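Local coordinates for oxygen-independent coproporphyrinogen III oxidase (Escherichia coli, PDB 1OLT), which catalyses the anaerobic, S-adenosylmethionine-dependent oxidative decarboxylation of two propionate groups of coproporphyrinogen III to the vinyl groups of protoporphyrinogen IX in heme biosynthesis, at residues R199-G213 / V229-Y242. Residues are numbered along the deposited sequence; the frame is centred on the assembly and turned at random.
Sequences REIGFTSTNIDLIYG and VAELNPDRLSVFNY. With SAM (S-adenosylmethionine), chain C.
Strands 207-212 and 236-241 run parallel as neighbours in the radical SAM sheet, N207 beside R236 and Y212 beside N241. Backbone hydrogen bonds link them from R236 N to T206 O through to Y242 N to Y212 O, with L210 N to S238 O among the straightest (2.8 Å, 173°). Before the strands, R199 grips the carbonyl of N233 end-on, NH2 lying 2.9 Å and NH1 3.2 Å from N233 O, which sits in the guanidinium plane. D235 OD2 takes T206 N on its anti lone pair at 3.0 Å, while its other oxygen pairs with R292. Helix 219-232 makes the pair a beta-alpha-beta crossover and packs on the I208 and L210 face: L210 CD1 meets V229 CG2 tip to tip at 3.8 Å, and a chi1 of 72° sets I208 CG1 between the backbone N and carbonyl carbon and carries CD1 to V229 CG1 and L232 CD2. On the opposite face, the C-terminal half of the pair lines a pocket for S-adenosylmethionine. D209 OD2 lies 2.8 Å from ribose O3' of the ligand, and F240 brings its ring edge to O2', CD2 3.4 Å away. N241 CA sits over one face of the Y212 ring (CH-pi, 4.0 Å to the centroid).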
loop_
_atom_site.group_PDB
_atom_site.type_symbol
_atom_site.label_atom_id
_atom_site.label_comp_id
_atom_site.label_asym_id
_atom_site.label_seq_id
_atom_site.Cartn_x
_atom_site.Cartn_y
_atom_site.Cartn_z
ATOM N N ARG A 199 -18.584 0.367 11.265
ATOM C CA ARG A 199 -18.824 1.745 11.657
ATOM C C ARG A 199 -19.528 1.838 13.016
ATOM O O ARG A 199 -19.135 2.660 13.900
ATOM C CB ARG A 199 -19.667 2.451 10.559
ATOM C CG ARG A 199 -19.900 3.889 10.815
ATOM C CD ARG A 199 -20.943 4.653 9.857
ATOM N NE ARG A 199 -21.116 4.090 8.510
ATOM C CZ ARG A 199 -20.426 4.489 7.427
ATOM N NH1 ARG A 199 -19.456 5.419 7.495
ATOM N NH2 ARG A 199 -20.697 3.929 6.271
ATOM N N GLU A 200 -20.553 1.022 13.197
ATOM C CA GLU A 200 -21.311 1.021 14.424
ATOM C C GLU A 200 -20.483 0.664 15.661
ATOM O O GLU A 200 -20.729 1.207 16.712
ATOM C CB GLU A 200 -22.568 0.143 14.285
ATOM C CG GLU A 200 -23.640 0.834 13.439
ATOM C CD GLU A 200 -24.969 0.144 13.495
ATOM O OE1 GLU A 200 -24.976 -1.096 13.405
ATOM O OE2 GLU A 200 -26.005 0.854 13.651
ATOM N N ILE A 201 -19.487 -0.200 15.521
ATOM C CA ILE A 201 -18.650 -0.582 16.674
ATOM C C ILE A 201 -17.351 0.250 16.786
ATOM O O ILE A 201 -16.519 -0.049 17.600
ATOM C CB ILE A 201 -18.353 -2.096 16.717
ATOM C CG1 ILE A 201 -17.476 -2.507 15.592
ATOM C CG2 ILE A 201 -19.689 -2.898 16.723
ATOM C CD1 ILE A 201 -17.234 -3.982 15.648
ATOM N N GLY A 202 -17.234 1.317 16.005
ATOM C CA GLY A 202 -16.182 2.294 16.253
ATOM C C GLY A 202 -14.962 2.218 15.315
ATOM O O GLY A 202 -14.016 2.962 15.523
ATOM N N PHE A 203 -14.963 1.370 14.300
ATOM C CA PHE A 203 -13.894 1.482 13.290
ATOM C C PHE A 203 -14.030 2.843 12.550
ATOM O O PHE A 203 -15.146 3.260 12.259
ATOM C CB PHE A 203 -13.946 0.388 12.275
ATOM C CG PHE A 203 -13.382 -0.903 12.747
ATOM C CD1 PHE A 203 -12.032 -1.164 12.634
ATOM C CD2 PHE A 203 -14.231 -1.875 13.297
ATOM C CE1 PHE A 203 -11.491 -2.388 13.082
ATOM C CE2 PHE A 203 -13.744 -3.114 13.715
ATOM C CZ PHE A 203 -12.358 -3.389 13.647
ATOM N N THR A 204 -12.904 3.521 12.337
ATOM C CA THR A 204 -12.844 4.795 11.560
ATOM C C THR A 204 -11.831 4.657 10.469
ATOM O O THR A 204 -11.040 3.771 10.473
ATOM C CB THR A 204 -12.430 5.992 12.437
ATOM O OG1 THR A 204 -11.226 5.672 13.125
ATOM C CG2 THR A 204 -13.396 6.244 13.544
ATOM N N SER A 205 -11.808 5.575 9.519
ATOM C CA SER A 205 -10.895 5.479 8.362
ATOM C C SER A 205 -11.028 4.213 7.571
ATOM O O SER A 205 -10.039 3.703 7.033
ATOM C CB SER A 205 -9.433 5.609 8.786
ATOM O OG SER A 205 -9.232 6.825 9.468
ATOM N N THR A 206 -12.242 3.680 7.484
ATOM C CA THR A 206 -12.473 2.462 6.699
ATOM C C THR A 206 -12.296 2.656 5.191
ATOM O O THR A 206 -12.935 3.529 4.579
ATOM C CB THR A 206 -13.872 1.949 6.979
ATOM O OG1 THR A 206 -13.925 1.533 8.344
ATOM C CG2 THR A 206 -14.154 0.721 6.242
ATOM N N ASN A 207 -11.460 1.808 4.602
ATOM C CA ASN A 207 -11.140 1.834 3.192
ATOM C C ASN A 207 -11.835 0.708 2.481
ATOM O O ASN A 207 -11.941 -0.428 3.031
ATOM C CB ASN A 207 -9.614 1.727 3.008
ATOM C CG ASN A 207 -9.223 1.622 1.566
ATOM O OD1 ASN A 207 -8.927 0.525 1.030
ATOM N ND2 ASN A 207 -9.302 2.710 0.891
ATOM N N ILE A 208 -12.339 0.984 1.282
ATOM C CA ILE A 208 -12.619 -0.084 0.330
ATOM C C ILE A 208 -11.746 -0.046 -0.940
ATOM O O ILE A 208 -11.456 1.072 -1.514
ATOM C CB ILE A 208 -14.059 -0.158 -0.047
ATOM C CG1 ILE A 208 -14.480 0.937 -0.912
ATOM C CG2 ILE A 208 -15.009 -0.194 1.167
ATOM C CD1 ILE A 208 -15.619 0.530 -1.704
ATOM N N ASP A 209 -11.339 -1.225 -1.414
ATOM C CA ASP A 209 -10.645 -1.375 -2.678
ATOM C C ASP A 209 -11.612 -1.671 -3.818
ATOM O O ASP A 209 -12.535 -2.507 -3.676
ATOM C CB ASP A 209 -9.654 -2.528 -2.659
ATOM C CG ASP A 209 -8.589 -2.408 -1.607
ATOM O OD1 ASP A 209 -8.217 -1.291 -1.169
ATOM O OD2 ASP A 209 -7.999 -3.455 -1.198
ATOM N N LEU A 210 -11.438 -0.932 -4.916
ATOM C CA LEU A 210 -12.088 -1.152 -6.152
ATOM C C LEU A 210 -11.004 -1.323 -7.229
ATOM O O LEU A 210 -9.884 -0.818 -7.080
ATOM C CB LEU A 210 -13.030 -0.023 -6.541
ATOM C CG LEU A 210 -14.171 0.282 -5.585
ATOM C CD1 LEU A 210 -14.901 1.614 -5.990
ATOM C CD2 LEU A 210 -15.094 -0.865 -5.605
ATOM N N ILE A 211 -11.338 -2.060 -8.285
ATOM C CA ILE A 211 -10.462 -2.166 -9.464
ATOM C C ILE A 211 -11.211 -1.817 -10.732
ATOM O O ILE A 211 -12.338 -2.301 -10.972
ATOM C CB ILE A 211 -9.858 -3.565 -9.611
ATOM C CG1 ILE A 211 -9.175 -4.030 -8.336
ATOM C CG2 ILE A 211 -8.933 -3.630 -10.806
ATOM C CD1 ILE A 211 -8.773 -5.550 -8.396
ATOM N N TYR A 212 -10.590 -0.954 -11.558
ATOM C CA TYR A 212 -11.129 -0.617 -12.894
ATOM C C TYR A 212 -10.213 -1.215 -13.966
ATOM O O TYR A 212 -9.006 -1.319 -13.786
ATOM C CB TYR A 212 -11.377 0.897 -13.082
ATOM C CG TYR A 212 -10.154 1.747 -13.276
ATOM C CD1 TYR A 212 -9.447 2.194 -12.211
ATOM C CD2 TYR A 212 -9.717 2.087 -14.556
ATOM C CE1 TYR A 212 -8.342 2.958 -12.369
ATOM C CE2 TYR A 212 -8.589 2.889 -14.730
ATOM C CZ TYR A 212 -7.899 3.270 -13.623
ATOM O OH TYR A 212 -6.789 4.043 -13.749
ATOM N N GLY A 213 -10.796 -1.646 -15.055
ATOM C CA GLY A 213 -10.075 -2.416 -16.091
ATOM C C GLY A 213 -10.299 -3.938 -16.079
ATOM O O GLY A 213 -9.657 -4.677 -16.795
ATOM N N VAL A 229 -21.450 2.292 -4.262
ATOM C CA VAL A 229 -20.353 2.673 -3.366
ATOM C C VAL A 229 -20.713 3.970 -2.636
ATOM O O VAL A 229 -20.428 4.090 -1.475
ATOM C CB VAL A 229 -19.004 2.837 -4.076
ATOM C CG1 VAL A 229 -17.945 3.432 -3.114
ATOM C CG2 VAL A 229 -18.511 1.505 -4.675
ATOM N N ALA A 230 -21.400 4.898 -3.273
ATOM C CA ALA A 230 -21.745 6.127 -2.565
ATOM C C ALA A 230 -22.804 5.888 -1.436
ATOM O O ALA A 230 -22.708 6.483 -0.366
ATOM C CB ALA A 230 -22.210 7.205 -3.508
ATOM N N GLU A 231 -23.760 4.997 -1.693
ATOM C CA GLU A 231 -24.712 4.564 -0.671
ATOM C C GLU A 231 -23.993 3.759 0.484
ATOM O O GLU A 231 -24.438 3.796 1.601
ATOM C CB GLU A 231 -25.844 3.737 -1.321
ATOM C CG GLU A 231 -26.542 4.439 -2.522
ATOM C CD GLU A 231 -27.397 3.482 -3.399
ATOM O OE1 GLU A 231 -26.980 2.338 -3.657
ATOM O OE2 GLU A 231 -28.493 3.866 -3.835
ATOM N N LEU A 232 -22.875 3.100 0.197
ATOM C CA LEU A 232 -22.108 2.352 1.216
ATOM C C LEU A 232 -21.331 3.264 2.118
ATOM O O LEU A 232 -21.114 2.971 3.301
ATOM C CB LEU A 232 -21.187 1.387 0.476
ATOM C CG LEU A 232 -20.256 0.490 1.207
ATOM C CD1 LEU A 232 -21.131 -0.561 1.941
ATOM C CD2 LEU A 232 -19.278 -0.156 0.198
ATOM N N ASN A 233 -20.923 4.412 1.562
ATOM C CA ASN A 233 -20.254 5.481 2.313
ATOM C C ASN A 233 -19.006 5.054 3.100
ATOM O O ASN A 233 -18.959 5.228 4.320
ATOM C CB ASN A 233 -21.294 6.133 3.229
ATOM C CG ASN A 233 -20.768 7.331 3.969
ATOM O OD1 ASN A 233 -19.895 8.028 3.480
ATOM N ND2 ASN A 233 -21.340 7.611 5.131
ATOM N N PRO A 234 -17.979 4.545 2.427
ATOM C CA PRO A 234 -16.706 4.273 3.063
ATOM C C PRO A 234 -16.037 5.569 3.408
ATOM O O PRO A 234 -16.354 6.590 2.795
ATOM C CB PRO A 234 -15.890 3.540 1.976
ATOM C CG PRO A 234 -16.450 3.961 0.714
ATOM C CD PRO A 234 -17.935 4.272 0.978
ATOM N N ASP A 235 -15.103 5.534 4.350
ATOM C CA ASP A 235 -14.320 6.697 4.694
ATOM C C ASP A 235 -13.239 6.998 3.627
ATOM O O ASP A 235 -12.902 8.167 3.401
ATOM C CB ASP A 235 -13.661 6.537 6.058
ATOM C CG ASP A 235 -14.673 6.345 7.155
ATOM O OD1 ASP A 235 -15.678 7.110 7.171
ATOM O OD2 ASP A 235 -14.567 5.451 8.002
ATOM N N ARG A 236 -12.758 5.963 2.962
ATOM C CA ARG A 236 -11.649 6.084 2.033
ATOM C C ARG A 236 -11.854 5.041 0.948
ATOM O O ARG A 236 -12.462 3.984 1.197
ATOM C CB ARG A 236 -10.279 5.789 2.687
ATOM C CG ARG A 236 -9.746 6.734 3.680
ATOM C CD ARG A 236 -8.493 6.155 4.461
ATOM N NE ARG A 236 -7.969 7.151 5.407
ATOM C CZ ARG A 236 -7.002 6.951 6.312
ATOM N NH1 ARG A 236 -6.363 5.791 6.404
ATOM N NH2 ARG A 236 -6.648 7.953 7.105
ATOM N N LEU A 237 -11.318 5.324 -0.236
ATOM C CA LEU A 237 -11.391 4.417 -1.382
ATOM C C LEU A 237 -10.025 4.314 -2.041
ATOM O O LEU A 237 -9.264 5.300 -2.149
ATOM C CB LEU A 237 -12.364 4.864 -2.456
ATOM C CG LEU A 237 -13.816 5.033 -2.123
ATOM C CD1 LEU A 237 -14.106 6.417 -1.691
ATOM C CD2 LEU A 237 -14.670 4.746 -3.323
ATOM N N SER A 238 -9.715 3.128 -2.476
ATOM C CA SER A 238 -8.560 2.884 -3.284
ATOM C C SER A 238 -9.067 2.279 -4.575
ATOM O O SER A 238 -9.656 1.217 -4.545
ATOM C CB SER A 238 -7.603 1.974 -2.550
ATOM O OG SER A 238 -7.265 2.505 -1.278
ATOM N N VAL A 239 -8.826 2.916 -5.689
ATOM C CA VAL A 239 -9.353 2.520 -6.993
ATOM C C VAL A 239 -8.145 2.222 -7.897
ATOM O O VAL A 239 -7.494 3.141 -8.405
ATOM C CB VAL A 239 -10.186 3.614 -7.543
ATOM C CG1 VAL A 239 -10.913 3.147 -8.852
ATOM C CG2 VAL A 239 -11.237 4.030 -6.515
ATOM N N PHE A 240 -7.804 0.946 -8.007
ATOM C CA PHE A 240 -6.607 0.501 -8.718
ATOM C C PHE A 240 -6.894 0.229 -10.150
ATOM O O PHE A 240 -7.955 -0.293 -10.526
ATOM C CB PHE A 240 -6.086 -0.796 -8.070
ATOM C CG PHE A 240 -5.785 -0.638 -6.607
ATOM C CD1 PHE A 240 -4.771 0.215 -6.194
ATOM C CD2 PHE A 240 -6.489 -1.327 -5.657
ATOM C CE1 PHE A 240 -4.440 0.363 -4.834
ATOM C CE2 PHE A 240 -6.163 -1.197 -4.270
ATOM C CZ PHE A 240 -5.151 -0.332 -3.872
ATOM N N ASN A 241 -5.962 0.582 -10.971
ATOM C CA ASN A 241 -5.985 0.215 -12.373
ATOM C C ASN A 241 -5.585 -1.297 -12.472
ATOM O O ASN A 241 -4.572 -1.707 -11.914
ATOM C CB ASN A 241 -4.960 1.059 -13.151
ATOM C CG ASN A 241 -4.905 0.679 -14.628
ATOM O OD1 ASN A 241 -5.918 0.540 -15.271
ATOM N ND2 ASN A 241 -3.756 0.484 -15.124
ATOM N N TYR A 242 -6.354 -2.103 -13.190
ATOM C CA TYR A 242 -6.040 -3.550 -13.237
ATOM C C TYR A 242 -4.698 -3.761 -13.912
ATOM O O TYR A 242 -4.513 -3.408 -15.047
ATOM C CB TYR A 242 -7.161 -4.320 -13.948
ATOM C CG TYR A 242 -6.863 -5.777 -14.160
ATOM C CD1 TYR A 242 -6.378 -6.565 -13.129
ATOM C CD2 TYR A 242 -7.012 -6.342 -15.408
ATOM C CE1 TYR A 242 -6.106 -7.916 -13.347
ATOM C CE2 TYR A 242 -6.687 -7.640 -15.647
ATOM C CZ TYR A 242 -6.265 -8.442 -14.594
ATOM O OH TYR A 242 -5.921 -9.733 -14.866
HETATM N N SAM C . -7.574 -10.409 0.618
HETATM C CA SAM C . -8.520 -9.336 0.894
HETATM C C SAM C . -9.553 -9.107 -0.217
HETATM O O SAM C . -9.308 -9.550 -1.393
HETATM O OXT SAM C . -10.578 -8.567 0.144
HETATM C CB SAM C . -7.678 -8.056 1.059
HETATM C CG SAM C . -7.291 -7.205 -0.120
HETATM S SD SAM C . -6.072 -7.890 -1.212
HETATM C CE SAM C . -4.687 -8.323 -0.150
HETATM C "C5'" SAM C . -5.219 -6.335 -1.820
HETATM C "C4'" SAM C . -5.826 -5.548 -3.036
HETATM O "O4'" SAM C . -5.019 -5.576 -4.205
HETATM C "C3'" SAM C . -7.137 -6.113 -3.529
HETATM O "O3'" SAM C . -8.246 -5.842 -2.664
HETATM C "C2'" SAM C . -7.250 -5.553 -4.953
HETATM O "O2'" SAM C . -8.007 -4.343 -4.968
HETATM C "C1'" SAM C . -5.820 -5.233 -5.315
HETATM N N9 SAM C . -5.324 -5.978 -6.455
HETATM C C8 SAM C . -4.962 -7.300 -6.423
HETATM N N7 SAM C . -4.524 -7.657 -7.627
HETATM C C5 SAM C . -4.584 -6.550 -8.434
HETATM C C6 SAM C . -4.251 -6.327 -9.781
HETATM N N6 SAM C . -3.746 -7.275 -10.570
HETATM N N1 SAM C . -4.443 -5.073 -10.289
HETATM C C2 SAM C . -4.966 -4.057 -9.483
HETATM N N3 SAM C . -5.280 -4.262 -8.183
HETATM C C4 SAM C . -5.098 -5.501 -7.680
#